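Local coordinates for chromosome replication initiation protein (Geobacillus kaustophilus, PDB 2VN2) that probably takes part in starting chromosome replication as the primosomal protein DnaD, of which this chain is the N-terminal domain with a bound magnesium ion, at residues K19-H24 / G33-L38; L39-F44 / Y97-L102; T53-A58 / V63-C68. One frame throughout, in Å; residues are numbered along the deposited sequence.

Contact 1: residues K19-H24 / G33-L38; sequences KLLLGH and GELVLL. With MG (magnesium ion), chain E.
Leu-21 and Leu-35 meet methyl to methyl, CD1 of Leu-21 lying 3.4 Å from CD1 of Leu-35, closer than two methyl carbons usually sit. The two side chains run alongside one another, pointing opposite ways, and CD2 of Leu-21 is also near, 4.1 Å from the same CD1 of Leu-35. Leu-35 holds CG anti to its own backbone N (chi1 -175°), which sends its isobutyl group out from helix 32-45 between two neighbours on the short helix 19-22. The second of these touches more lightly: CD1 of Leu-22 is 4.2 Å from CD2 of Leu-35. All three leucines are buried. The contact packs the short helix 19-22 of the DnaD N-terminal domain against helix 32-45 by apolar branches alone. Tyr-25 of the connecting loop also covers Leu-35, while Ile-15 of the second subunit packs on Leu-22. On the looser side, at the end of the segment 19-24, the partly exposed His-24 takes no part in the leucine packing and binds the magnesium ion through ND1, 2.3 Å from the metal. Gln-27, His-109 and Gln-113 bind the same ion, and Leu-106 and Leu-110 of helix 100-116 pack against the His-24 side chain.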
loop_
_atom_site.group_PDB
_atom_site.type_symbol
_atom_site.label_atom_id
_atom_site.label_comp_id
_atom_site.label_asym_id
_atom_site.label_seq_id
_atom_site.Cartn_x
_atom_site.Cartn_y
_atom_site.Cartn_z
ATOM N N LYS A 19 0.658 4.418 -8.499
ATOM C CA LYS A 19 0.143 5.531 -9.203
ATOM C C LYS A 19 0.620 5.709 -10.616
ATOM O O LYS A 19 -0.102 6.284 -11.429
ATOM C CB LYS A 19 0.419 6.795 -8.408
ATOM C CG LYS A 19 -0.570 6.954 -7.260
ATOM C CD LYS A 19 -0.259 8.193 -6.388
ATOM C CE LYS A 19 -1.085 8.067 -5.129
ATOM N NZ LYS A 19 -0.994 9.191 -4.294
ATOM N N LEU A 20 1.814 5.201 -10.902
ATOM C CA LEU A 20 2.342 5.189 -12.237
ATOM C C LEU A 20 1.591 4.157 -13.082
ATOM O O LEU A 20 1.328 4.414 -14.231
ATOM C CB LEU A 20 3.841 4.825 -12.192
ATOM C CG LEU A 20 4.814 5.816 -11.597
ATOM C CD1 LEU A 20 6.220 5.105 -11.602
ATOM C CD2 LEU A 20 4.845 7.138 -12.417
ATOM N N LEU A 21 1.206 3.015 -12.519
ATOM C CA LEU A 21 0.355 2.074 -13.268
ATOM C C LEU A 21 -1.104 2.581 -13.516
ATOM O O LEU A 21 -1.616 2.509 -14.631
ATOM C CB LEU A 21 0.293 0.779 -12.549
ATOM C CG LEU A 21 0.080 -0.575 -13.211
ATOM C CD1 LEU A 21 -0.801 -1.416 -12.391
ATOM C CD2 LEU A 21 -0.191 -0.687 -14.702
ATOM N N LEU A 22 -1.761 3.045 -12.468
ATOM C CA LEU A 22 -3.019 3.765 -12.551
ATOM C C LEU A 22 -2.999 4.912 -13.506
ATOM O O LEU A 22 -3.940 5.125 -14.218
ATOM C CB LEU A 22 -3.292 4.299 -11.150
ATOM C CG LEU A 22 -4.699 4.644 -10.860
ATOM C CD1 LEU A 22 -5.542 3.461 -11.108
ATOM C CD2 LEU A 22 -4.727 5.046 -9.383
ATOM N N GLY A 23 -1.910 5.668 -13.535
ATOM C CA GLY A 23 -1.833 6.816 -14.399
ATOM C C GLY A 23 -1.606 6.494 -15.899
ATOM O O GLY A 23 -1.669 7.404 -16.754
ATOM N N HIS A 24 -1.316 5.256 -16.245
ATOM C CA HIS A 24 -0.855 4.957 -17.589
ATOM C C HIS A 24 -1.273 3.635 -18.128
ATOM O O HIS A 24 -0.829 3.312 -19.160
ATOM C CB HIS A 24 0.687 4.962 -17.649
ATOM C CG HIS A 24 1.310 6.271 -17.220
ATOM N ND1 HIS A 24 1.578 7.308 -18.110
ATOM C CD2 HIS A 24 1.701 6.713 -15.996
ATOM C CE1 HIS A 24 2.127 8.326 -17.440
ATOM N NE2 HIS A 24 2.171 8.006 -16.151
ATOM N N GLY A 33 -10.877 -3.816 -16.825
ATOM C CA GLY A 33 -10.957 -5.228 -16.393
ATOM C C GLY A 33 -9.633 -5.973 -16.247
ATOM O O GLY A 33 -9.471 -6.825 -15.345
ATOM N N GLU A 34 -8.674 -5.696 -17.137
ATOM C CA GLU A 34 -7.314 -6.213 -17.093
ATOM C C GLU A 34 -6.629 -5.649 -15.914
ATOM O O GLU A 34 -5.876 -6.372 -15.274
ATOM C CB GLU A 34 -6.519 -5.839 -18.402
ATOM C CG GLU A 34 -7.101 -6.586 -19.651
ATOM C CD GLU A 34 -6.570 -6.032 -20.961
ATOM O OE1 GLU A 34 -6.745 -4.815 -21.247
ATOM O OE2 GLU A 34 -6.011 -6.851 -21.743
ATOM N N LEU A 35 -6.767 -4.336 -15.660
ATOM C CA LEU A 35 -6.124 -3.772 -14.467
ATOM C C LEU A 35 -6.583 -4.558 -13.191
ATOM O O LEU A 35 -5.745 -5.174 -12.483
ATOM C CB LEU A 35 -6.318 -2.239 -14.371
ATOM C CG LEU A 35 -5.527 -1.736 -13.172
ATOM C CD1 LEU A 35 -4.017 -1.618 -13.490
ATOM C CD2 LEU A 35 -6.019 -0.358 -12.874
ATOM N N VAL A 36 -7.907 -4.612 -12.937
ATOM C CA VAL A 36 -8.405 -5.319 -11.797
ATOM C C VAL A 36 -7.921 -6.792 -11.847
ATOM O O VAL A 36 -7.633 -7.383 -10.821
ATOM C CB VAL A 36 -9.931 -5.186 -11.688
ATOM C CG1 VAL A 36 -10.481 -5.985 -10.336
ATOM C CG2 VAL A 36 -10.339 -3.723 -11.652
ATOM N N LEU A 37 -7.835 -7.411 -13.048
ATOM C CA LEU A 37 -7.375 -8.823 -13.091
ATOM C C LEU A 37 -5.934 -8.903 -12.524
ATOM O O LEU A 37 -5.617 -9.788 -11.728
ATOM C CB LEU A 37 -7.488 -9.471 -14.517
ATOM C CG LEU A 37 -6.961 -10.944 -14.651
ATOM C CD1 LEU A 37 -7.418 -11.533 -15.905
ATOM C CD2 LEU A 37 -5.404 -10.941 -14.760
ATOM N N LEU A 38 -5.088 -7.978 -12.923
ATOM C CA LEU A 38 -3.684 -7.871 -12.454
ATOM C C LEU A 38 -3.642 -7.706 -10.920
ATOM O O LEU A 38 -2.787 -8.308 -10.202
ATOM C CB LEU A 38 -3.046 -6.619 -13.160
ATOM C CG LEU A 38 -2.710 -6.840 -14.636
ATOM C CD1 LEU A 38 -2.080 -5.577 -15.260
ATOM C CD2 LEU A 38 -1.868 -8.164 -14.928
HETATM MG MG MG E . 1.546 8.264 -20.202
#

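Contact 2: residues L39-F44 / Y97-L102; sequences LHMQSF and YTLEPL
Met-41 reaches from helix 32-45 to the chain around Tyr-97 and makes the whole contact with the end of its side chain. Its methyl CE sits 3.6 Å from CB of Tyr-97 and, two residues on, 3.7 Å from CD1 of Leu-99. SD lies above the face of the Tyr-97 ring, 5.0 Å from the ring centroid and 19° off the normal, a rather long Met-aromatic contact. The methionine runs nearly perpendicular to the tyrosine side chain. A bend at the last torsion of Met-41 (chi3 39°) turns CE toward Tyr-97 and Leu-99 after an extended second torsion. Further out, Phe-51 stacks on the Tyr-97 ring, and Phe-45 touches both Tyr-97 and Leu-99. Tyr-97 is also held through its backbone, bonded to Leu-50, while Thr-98 pairs with Ala-82 in a two-stranded antiparallel sheet, consistent with the wing of a winged-helix domain. Just beyond, OG1 of Thr-98 accepts from N of Glu-100 at 3.3 Å, a capping bond where the strand gives way to helix 100-116. With a thioether, an aromatic face and a leucine methyl as its components, the junction between helix 32-45 and residues 97-99 probably rests mainly on dispersion and the polarisability of sulfur rather than on charge.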
loop_
_atom_site.group_PDB
_atom_site.type_symbol
_atom_site.label_atom_id
_atom_site.label_comp_id
_atom_site.label_asym_id
_atom_site.label_seq_id
_atom_site.Cartn_x
_atom_site.Cartn_y
_atom_site.Cartn_z
ATOM N N LEU A 39 -4.568 -6.878 -10.398
ATOM C CA LEU A 39 -4.725 -6.677 -8.873
ATOM C C LEU A 39 -5.119 -7.953 -8.325
ATOM O O LEU A 39 -4.508 -8.366 -7.337
ATOM C CB LEU A 39 -5.835 -5.655 -8.500
ATOM C CG LEU A 39 -5.417 -4.154 -8.563
ATOM C CD1 LEU A 39 -4.218 -3.759 -9.489
ATOM C CD2 LEU A 39 -6.606 -3.104 -8.713
ATOM N N HIS A 40 -6.158 -8.642 -8.902
ATOM C CA HIS A 40 -6.433 -10.002 -8.247
ATOM C C HIS A 40 -5.170 -10.920 -8.298
ATOM O O HIS A 40 -4.905 -11.604 -7.308
ATOM C CB HIS A 40 -7.622 -10.786 -8.744
ATOM C CG HIS A 40 -8.948 -10.126 -8.537
ATOM N ND1 HIS A 40 -9.598 -10.091 -7.327
ATOM C CD2 HIS A 40 -9.747 -9.471 -9.409
ATOM C CE1 HIS A 40 -10.739 -9.440 -7.459
ATOM N NE2 HIS A 40 -10.847 -9.053 -8.715
ATOM N N MET A 41 -4.434 -10.979 -9.422
ATOM C CA MET A 41 -3.223 -11.806 -9.455
ATOM C C MET A 41 -2.258 -11.352 -8.450
ATOM O O MET A 41 -1.767 -12.183 -7.798
ATOM C CB MET A 41 -2.451 -11.894 -10.765
ATOM C CG MET A 41 -3.250 -12.557 -12.004
ATOM S SD MET A 41 -2.434 -12.197 -13.655
ATOM C CE MET A 41 -0.817 -12.366 -13.055
ATOM N N GLN A 42 -1.987 -10.056 -8.303
ATOM C CA GLN A 42 -1.039 -9.605 -7.241
ATOM C C GLN A 42 -1.436 -10.172 -5.862
ATOM O O GLN A 42 -0.631 -10.685 -5.096
ATOM C CB GLN A 42 -0.951 -8.093 -7.157
ATOM C CG GLN A 42 0.125 -7.612 -6.157
ATOM C CD GLN A 42 0.008 -6.104 -5.878
ATOM O OE1 GLN A 42 -0.529 -5.303 -6.735
ATOM N NE2 GLN A 42 0.451 -5.679 -4.641
ATOM N N SER A 43 -2.726 -10.112 -5.602
ATOM C CA SER A 43 -3.309 -10.518 -4.331
ATOM C C SER A 43 -3.118 -12.018 -4.017
ATOM O O SER A 43 -2.856 -12.393 -2.879
ATOM C CB SER A 43 -4.804 -10.177 -4.406
ATOM O OG SER A 43 -5.444 -10.477 -3.196
ATOM N N PHE A 44 -3.340 -12.861 -5.009
ATOM C CA PHE A 44 -2.900 -14.285 -5.030
ATOM C C PHE A 44 -1.382 -14.487 -4.803
ATOM O O PHE A 44 -1.001 -15.351 -4.005
ATOM C CB PHE A 44 -3.344 -14.979 -6.326
ATOM C CG PHE A 44 -4.768 -15.474 -6.308
ATOM C CD1 PHE A 44 -5.172 -16.479 -5.447
ATOM C CD2 PHE A 44 -5.699 -14.951 -7.156
ATOM C CE1 PHE A 44 -6.517 -16.921 -5.421
ATOM C CE2 PHE A 44 -7.047 -15.387 -7.165
ATOM C CZ PHE A 44 -7.450 -16.342 -6.321
ATOM N N TYR A 97 3.383 -16.633 -12.673
ATOM C CA TYR A 97 3.158 -15.413 -13.505
ATOM C C TYR A 97 4.089 -14.390 -13.069
ATOM O O TYR A 97 4.349 -14.277 -11.908
ATOM C CB TYR A 97 1.738 -14.837 -13.458
ATOM C CG TYR A 97 0.752 -15.659 -14.199
ATOM C CD1 TYR A 97 0.743 -15.723 -15.581
ATOM C CD2 TYR A 97 -0.176 -16.373 -13.522
ATOM C CE1 TYR A 97 -0.264 -16.474 -16.288
ATOM C CE2 TYR A 97 -1.122 -17.172 -14.178
ATOM C CZ TYR A 97 -1.149 -17.252 -15.557
ATOM O OH TYR A 97 -2.115 -18.104 -16.115
ATOM N N THR A 98 4.593 -13.586 -13.966
ATOM C CA THR A 98 5.225 -12.311 -13.490
ATOM C C THR A 98 4.739 -11.080 -14.267
ATOM O O THR A 98 4.320 -11.184 -15.478
ATOM C CB THR A 98 6.741 -12.469 -13.597
ATOM O OG1 THR A 98 7.429 -11.231 -13.316
ATOM C CG2 THR A 98 7.118 -13.096 -14.976
ATOM N N LEU A 99 4.824 -9.912 -13.598
ATOM C CA LEU A 99 4.398 -8.653 -14.189
ATOM C C LEU A 99 5.539 -7.784 -14.737
ATOM O O LEU A 99 5.326 -6.713 -15.370
ATOM C CB LEU A 99 3.520 -7.916 -13.215
ATOM C CG LEU A 99 2.023 -8.128 -13.356
ATOM C CD1 LEU A 99 1.557 -9.521 -12.836
ATOM C CD2 LEU A 99 1.352 -7.038 -12.519
ATOM N N GLU A 100 6.746 -8.283 -14.545
ATOM C CA GLU A 100 7.953 -7.695 -15.128
ATOM C C GLU A 100 7.811 -7.139 -16.492
ATOM O O GLU A 100 8.258 -6.005 -16.674
ATOM C CB GLU A 100 9.118 -8.702 -15.235
ATOM C CG GLU A 100 9.634 -9.190 -13.910
ATOM C CD GLU A 100 10.275 -8.106 -12.965
ATOM O OE1 GLU A 100 10.040 -6.866 -13.200
ATOM O OE2 GLU A 100 11.004 -8.526 -11.984
ATOM N N PRO A 101 7.276 -7.930 -17.476
ATOM C CA PRO A 101 7.027 -7.364 -18.819
ATOM C C PRO A 101 6.158 -6.075 -18.802
ATOM O O PRO A 101 6.400 -5.185 -19.637
ATOM C CB PRO A 101 6.315 -8.504 -19.611
ATOM C CG PRO A 101 6.595 -9.731 -18.795
ATOM C CD PRO A 101 6.974 -9.365 -17.414
ATOM N N LEU A 102 5.176 -5.992 -17.886
ATOM C CA LEU A 102 4.353 -4.846 -17.797
ATOM C C LEU A 102 5.231 -3.628 -17.420
ATOM O O LEU A 102 5.133 -2.550 -18.002
ATOM C CB LEU A 102 3.247 -5.112 -16.758
ATOM C CG LEU A 102 2.294 -4.023 -16.163
ATOM C CD1 LEU A 102 1.634 -3.230 -17.204
ATOM C CD2 LEU A 102 1.127 -4.679 -15.310
#

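Contact 3: residues T53-A58 / V63-C68; sequences TPAELA and VSAAEC
The first turns of helices 54-59 and 65-77 come close together, with the CA atoms of Ala-55 and Ala-65 only 4.7 Å apart. Small side chains permit this approach. CB of Ala-58 points into the start of the second helix, 3.4 Å from O of Val-63 and 3.6 Å from N of Ala-65, and also packs against CB of Cys-68. On the more exposed side, CB of Ala-65 lies 4.1 Å from CA of Ala-55. The buried side belongs to Cys-68, whose SG stands anti to its backbone N (chi1 -177°) and is carried to within 3.3 Å of CB of Leu-57. The same sulfur is 3.4 Å from O of Pro-54, while the proline's CB rests near O of Ala-65. Each helix opens with a capping box. Glu-56 N donates to Thr-53 OG1, and Thr-53 N returns a bond to OE1 of Glu-56 on its anti lone pair; Ser-64 and Glu-67 repeat the pattern, Ser-64 N meeting OE2 of Glu-67 at 2.9 Å from above the carboxylate plane. Two successive helices joined by a tight turn suit the helix-turn-helix clan to which this domain belongs. Helix 32-45 packs against the pair: its Met-41 and Phe-44 touch Leu-57, its Leu-37 touches Cys-68, and farther along helix 65-77 Val-72 adds to the cover of Leu-57.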
loop_
_atom_site.group_PDB
_atom_site.type_symbol
_atom_site.label_atom_id
_atom_site.label_comp_id
_atom_site.label_asym_id
_atom_site.label_seq_id
_atom_site.Cartn_x
_atom_site.Cartn_y
_atom_site.Cartn_z
ATOM N N THR A 53 -5.244 -20.043 -11.210
ATOM C CA THR A 53 -5.927 -20.546 -12.384
ATOM C C THR A 53 -6.974 -19.445 -12.760
ATOM O O THR A 53 -7.265 -18.619 -11.906
ATOM C CB THR A 53 -6.672 -21.853 -12.042
ATOM O OG1 THR A 53 -7.726 -21.542 -11.130
ATOM C CG2 THR A 53 -5.773 -22.917 -11.373
ATOM N N PRO A 54 -7.526 -19.442 -13.990
ATOM C CA PRO A 54 -8.584 -18.535 -14.399
ATOM C C PRO A 54 -9.867 -18.681 -13.631
ATOM O O PRO A 54 -10.550 -17.662 -13.381
ATOM C CB PRO A 54 -8.820 -18.867 -15.898
ATOM C CG PRO A 54 -7.594 -19.340 -16.369
ATOM C CD PRO A 54 -7.108 -20.250 -15.146
ATOM N N ALA A 55 -10.203 -19.897 -13.206
ATOM C CA ALA A 55 -11.303 -20.031 -12.265
ATOM C C ALA A 55 -11.062 -19.363 -10.916
ATOM O O ALA A 55 -11.986 -18.816 -10.329
ATOM C CB ALA A 55 -11.675 -21.503 -12.046
ATOM N N GLU A 56 -9.856 -19.442 -10.374
ATOM C CA GLU A 56 -9.615 -18.773 -9.070
ATOM C C GLU A 56 -9.700 -17.250 -9.286
ATOM O O GLU A 56 -10.379 -16.534 -8.535
ATOM C CB GLU A 56 -8.260 -19.195 -8.430
ATOM C CG GLU A 56 -8.225 -20.761 -8.000
ATOM C CD GLU A 56 -6.809 -21.305 -7.576
ATOM O OE1 GLU A 56 -5.788 -21.033 -8.266
ATOM O OE2 GLU A 56 -6.724 -22.023 -6.534
ATOM N N LEU A 57 -9.073 -16.767 -10.361
ATOM C CA LEU A 57 -9.223 -15.354 -10.767
ATOM C C LEU A 57 -10.661 -14.977 -10.961
ATOM O O LEU A 57 -11.055 -13.958 -10.419
ATOM C CB LEU A 57 -8.257 -14.882 -11.928
ATOM C CG LEU A 57 -6.745 -15.192 -11.679
ATOM C CD1 LEU A 57 -5.863 -15.341 -12.955
ATOM C CD2 LEU A 57 -6.123 -14.175 -10.779
ATOM N N ALA A 58 -11.484 -15.784 -11.621
ATOM C CA ALA A 58 -12.853 -15.299 -11.996
ATOM C C ALA A 58 -13.814 -15.194 -10.832
ATOM O O ALA A 58 -14.846 -14.494 -10.937
ATOM C CB ALA A 58 -13.498 -16.170 -13.090
ATOM N N VAL A 63 -16.615 -11.429 -14.449
ATOM C CA VAL A 63 -16.485 -12.212 -15.648
ATOM C C VAL A 63 -16.437 -13.784 -15.410
ATOM O O VAL A 63 -16.031 -14.220 -14.329
ATOM C CB VAL A 63 -15.260 -11.738 -16.484
ATOM C CG1 VAL A 63 -15.445 -10.270 -16.819
ATOM C CG2 VAL A 63 -14.024 -11.930 -15.780
ATOM N N SER A 64 -16.807 -14.592 -16.408
ATOM C CA SER A 64 -16.699 -16.002 -16.290
ATOM C C SER A 64 -15.245 -16.458 -16.312
ATOM O O SER A 64 -14.291 -15.722 -16.658
ATOM C CB SER A 64 -17.481 -16.685 -17.456
ATOM O OG SER A 64 -16.860 -16.383 -18.703
ATOM N N ALA A 65 -15.051 -17.715 -15.901
ATOM C CA ALA A 65 -13.782 -18.383 -15.886
ATOM C C ALA A 65 -13.220 -18.370 -17.313
ATOM O O ALA A 65 -11.999 -18.126 -17.613
ATOM C CB ALA A 65 -13.998 -19.873 -15.332
ATOM N N ALA A 66 -14.115 -18.573 -18.255
ATOM C CA ALA A 66 -13.700 -18.624 -19.659
ATOM C C ALA A 66 -13.195 -17.262 -20.173
ATOM O O ALA A 66 -12.190 -17.230 -20.911
ATOM C CB ALA A 66 -14.905 -19.216 -20.538
ATOM N N GLU A 67 -13.875 -16.162 -19.799
ATOM C CA GLU A 67 -13.480 -14.765 -20.188
ATOM C C GLU A 67 -12.187 -14.440 -19.551
ATOM O O GLU A 67 -11.288 -13.954 -20.194
ATOM C CB GLU A 67 -14.526 -13.739 -19.732
ATOM C CG GLU A 67 -15.860 -13.889 -20.435
ATOM C CD GLU A 67 -17.024 -13.039 -19.846
ATOM O OE1 GLU A 67 -17.166 -11.921 -20.419
ATOM O OE2 GLU A 67 -17.790 -13.444 -18.869
ATOM N N CYS A 68 -12.089 -14.746 -18.259
ATOM C CA CYS A 68 -10.823 -14.608 -17.483
ATOM C C CYS A 68 -9.647 -15.406 -18.165
ATOM O O CYS A 68 -8.571 -14.867 -18.431
ATOM C CB CYS A 68 -11.127 -14.956 -15.963
ATOM S SG CYS A 68 -9.665 -14.725 -14.929
#

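Overall arrangement
Helix 32-45 ties the three contacts together: it supplies a segment to contacts 1 and 2, and contact 3 packs against it. Contacts 1 and 2 have centres about 11 Å apart and join through leucines, CD1 of Leu-38 lying 3.3 Å from CD2 of Leu-102. The centre of contact 3 is about 15 Å from that of contact 2, where CZ of Phe-44 meets CB of Glu-56 at 3.6 Å, and about 18 Å from that of contact 1. Along the chain, contact 3 falls between the two segments of contact 2. Helix 100-116, which begins in contact 2, carries His-109 and Gln-113 to the magnesium ion that His-24 of contact 1 binds. Contacts 1 and 2 also touch the second subunit; contact 3 touches none.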